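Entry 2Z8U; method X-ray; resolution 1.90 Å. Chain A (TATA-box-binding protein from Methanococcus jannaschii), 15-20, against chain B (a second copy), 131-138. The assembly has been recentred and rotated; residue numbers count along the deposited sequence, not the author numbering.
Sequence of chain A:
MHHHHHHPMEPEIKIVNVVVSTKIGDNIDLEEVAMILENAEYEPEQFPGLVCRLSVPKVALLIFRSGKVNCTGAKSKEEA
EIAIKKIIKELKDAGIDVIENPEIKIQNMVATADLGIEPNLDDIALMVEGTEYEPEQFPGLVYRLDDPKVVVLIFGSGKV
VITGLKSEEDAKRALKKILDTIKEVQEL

Chain A (15-20) IVNVVV
Chain B (131-138) TEYEPEQF

How do the two backbones lie? Chain A is strand from I15(A) to V20(A), part of a longer strand, and extended except at V16(A), and T131(B) begins a short strand that gives way to a loop. Their N-to-C directions differ by 147°, roughly antiparallel, with axes no nearer than 9.2 Å. In register, the CA of N17(A) lies 8.1 Å from the CA of E134(B), and the CA of V19(A) 8.6 Å from the CA of E132(B). At such spacing side chains must bridge the gap. V16(A) breaks the regular strand geometry at phi/psi -102/-33; N17(A) follows at -154/158, and both point toward chain B.

What satisfies the amide of N17(A)? With chi1 at 91° and chi2 at 46°, ND2 of N17(A) donates to two carboxylates: OE1 of E132(B) at 2.8 Å (169° at the hydrogen) and OE2 of E134(B) at 2.9 Å (165°). Both bonds are nearly straight, so both amide hydrogens are used. OD1 of N17(A) lies only 2.6 Å from OE2 of E132(B); two oxygens this close suggest that the acid probably carries a proton, though the geometry does not settle it.

How is E132(B) held? Its CA-to-CB bond points sideways, but chi1 -101°, chi2 -67° and chi3 -1° bring the carboxylate to N17(A). OE1 of E132(B) also accepts from the backbone N of Y133(B) at 3.0 Å, giving that oxygen two donors.

What surrounds V16(A) and the turn? V16(A), chi1 t, sets CG1 3.2 Å from OE1 of E134(B) and 3.6 Å from OE1 of E136(B), contacts without hydrogen bonding. OE1 of E136(B) accepts from NE2 of Q137(B) at 2.8 Å, while the carbonyl O of E134(B) receives N of Q137(B) at 2.8 Å and N of F138(B) at 3.0 Å, closing the turn.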

# COMPACT_ATOMS: atom_id res chain seq x y z
N ILE A 15 3.09 -5.30 -14.67
CA ILE A 15 3.65 -3.94 -14.76
C ILE A 15 4.36 -3.85 -16.10
O ILE A 15 5.20 -4.69 -16.40
CB ILE A 15 4.59 -3.58 -13.58
CG1 ILE A 15 3.86 -3.74 -12.24
CG2 ILE A 15 5.13 -2.15 -13.73
CD1 ILE A 15 2.53 -3.00 -12.15
N VAL A 16 3.96 -2.88 -16.93
CA VAL A 16 4.51 -2.77 -18.30
C VAL A 16 5.57 -1.68 -18.39
O VAL A 16 6.55 -1.81 -19.14
CB VAL A 16 3.38 -2.61 -19.37
CG1 VAL A 16 3.97 -2.38 -20.75
CG2 VAL A 16 2.50 -3.85 -19.40
N ASN A 17 5.40 -0.61 -17.62
CA ASN A 17 6.44 0.39 -17.50
C ASN A 17 6.34 1.11 -16.18
O ASN A 17 5.31 1.07 -15.50
CB ASN A 17 6.48 1.34 -18.73
CG ASN A 17 5.63 2.58 -18.58
OD1 ASN A 17 5.66 3.24 -17.55
ND2 ASN A 17 4.94 2.95 -19.66
N VAL A 18 7.45 1.70 -15.77
CA VAL A 18 7.46 2.56 -14.62
C VAL A 18 8.09 3.88 -15.06
O VAL A 18 8.89 3.93 -16.03
CB VAL A 18 8.20 1.93 -13.40
CG1 VAL A 18 7.49 0.63 -12.91
CG2 VAL A 18 9.64 1.61 -13.74
N VAL A 19 7.72 4.94 -14.37
CA VAL A 19 8.45 6.20 -14.42
C VAL A 19 9.02 6.41 -13.03
O VAL A 19 8.30 6.30 -12.03
CB VAL A 19 7.52 7.37 -14.87
CG1 VAL A 19 8.28 8.70 -14.89
CG2 VAL A 19 6.91 7.06 -16.24
N VAL A 20 10.32 6.72 -12.95
CA VAL A 20 10.99 6.93 -11.68
C VAL A 20 11.72 8.29 -11.64
O VAL A 20 12.23 8.77 -12.66
CB VAL A 20 11.94 5.75 -11.36
CG1 VAL A 20 12.74 6.00 -10.09
CG2 VAL A 20 11.17 4.42 -11.23
N THR B 131 2.23 12.19 -17.05
CA THR B 131 1.86 11.68 -18.38
C THR B 131 2.24 10.21 -18.47
O THR B 131 3.18 9.77 -17.81
CB THR B 131 2.53 12.48 -19.54
OG1 THR B 131 3.95 12.41 -19.43
CG2 THR B 131 2.09 13.94 -19.52
N GLU B 132 1.48 9.44 -19.25
CA GLU B 132 1.88 8.08 -19.62
C GLU B 132 1.63 7.84 -21.09
O GLU B 132 0.71 8.42 -21.68
CB GLU B 132 1.16 6.98 -18.84
CG GLU B 132 1.98 6.37 -17.69
CD GLU B 132 3.22 5.55 -18.09
OE1 GLU B 132 3.54 5.37 -19.30
OE2 GLU B 132 3.87 5.05 -17.15
N TYR B 133 2.45 6.96 -21.65
CA TYR B 133 2.42 6.67 -23.07
C TYR B 133 2.99 5.28 -23.24
O TYR B 133 4.14 5.02 -22.83
CB TYR B 133 3.24 7.70 -23.83
CG TYR B 133 3.31 7.49 -25.32
CD1 TYR B 133 2.16 7.42 -26.08
CD2 TYR B 133 4.55 7.39 -25.97
CE1 TYR B 133 2.22 7.23 -27.47
CE2 TYR B 133 4.62 7.21 -27.35
CZ TYR B 133 3.46 7.12 -28.09
OH TYR B 133 3.51 6.95 -29.46
N GLU B 134 2.17 4.39 -23.79
CA GLU B 134 2.57 3.02 -24.07
C GLU B 134 1.86 2.59 -25.33
O GLU B 134 0.82 1.94 -25.24
CB GLU B 134 2.13 2.10 -22.93
CG GLU B 134 3.14 1.90 -21.87
CD GLU B 134 4.30 1.03 -22.32
OE1 GLU B 134 4.10 -0.04 -22.95
OE2 GLU B 134 5.43 1.44 -22.05
N PRO B 135 2.41 2.97 -26.52
CA PRO B 135 1.69 2.74 -27.78
C PRO B 135 1.30 1.28 -28.06
O PRO B 135 0.33 1.04 -28.76
CB PRO B 135 2.63 3.30 -28.86
CG PRO B 135 3.93 3.53 -28.20
CD PRO B 135 3.69 3.68 -26.73
N GLU B 136 2.03 0.32 -27.49
CA GLU B 136 1.69 -1.10 -27.64
C GLU B 136 0.45 -1.49 -26.83
O GLU B 136 -0.15 -2.54 -27.08
CB GLU B 136 2.87 -1.99 -27.26
CG GLU B 136 3.58 -1.57 -25.98
CD GLU B 136 4.23 -2.71 -25.26
OE1 GLU B 136 3.64 -3.19 -24.27
OE2 GLU B 136 5.33 -3.15 -25.69
N GLN B 137 0.08 -0.66 -25.85
CA GLN B 137 -1.03 -0.99 -24.96
C GLN B 137 -2.27 -0.12 -25.23
O GLN B 137 -3.39 -0.54 -24.98
CB GLN B 137 -0.61 -0.88 -23.49
CG GLN B 137 0.44 -1.92 -23.03
CD GLN B 137 0.05 -3.36 -23.33
OE1 GLN B 137 -1.11 -3.76 -23.17
NE2 GLN B 137 1.02 -4.16 -23.78
N PHE B 138 -2.05 1.07 -25.75
CA PHE B 138 -3.15 1.98 -26.06
C PHE B 138 -2.64 3.12 -26.93
O PHE B 138 -1.49 3.55 -26.79
CB PHE B 138 -3.82 2.52 -24.77
CG PHE B 138 -2.88 3.23 -23.83
CD1 PHE B 138 -2.77 4.61 -23.85
CD2 PHE B 138 -2.11 2.51 -22.91
CE1 PHE B 138 -1.89 5.27 -22.98
CE2 PHE B 138 -1.23 3.17 -22.03
CZ PHE B 138 -1.13 4.54 -22.07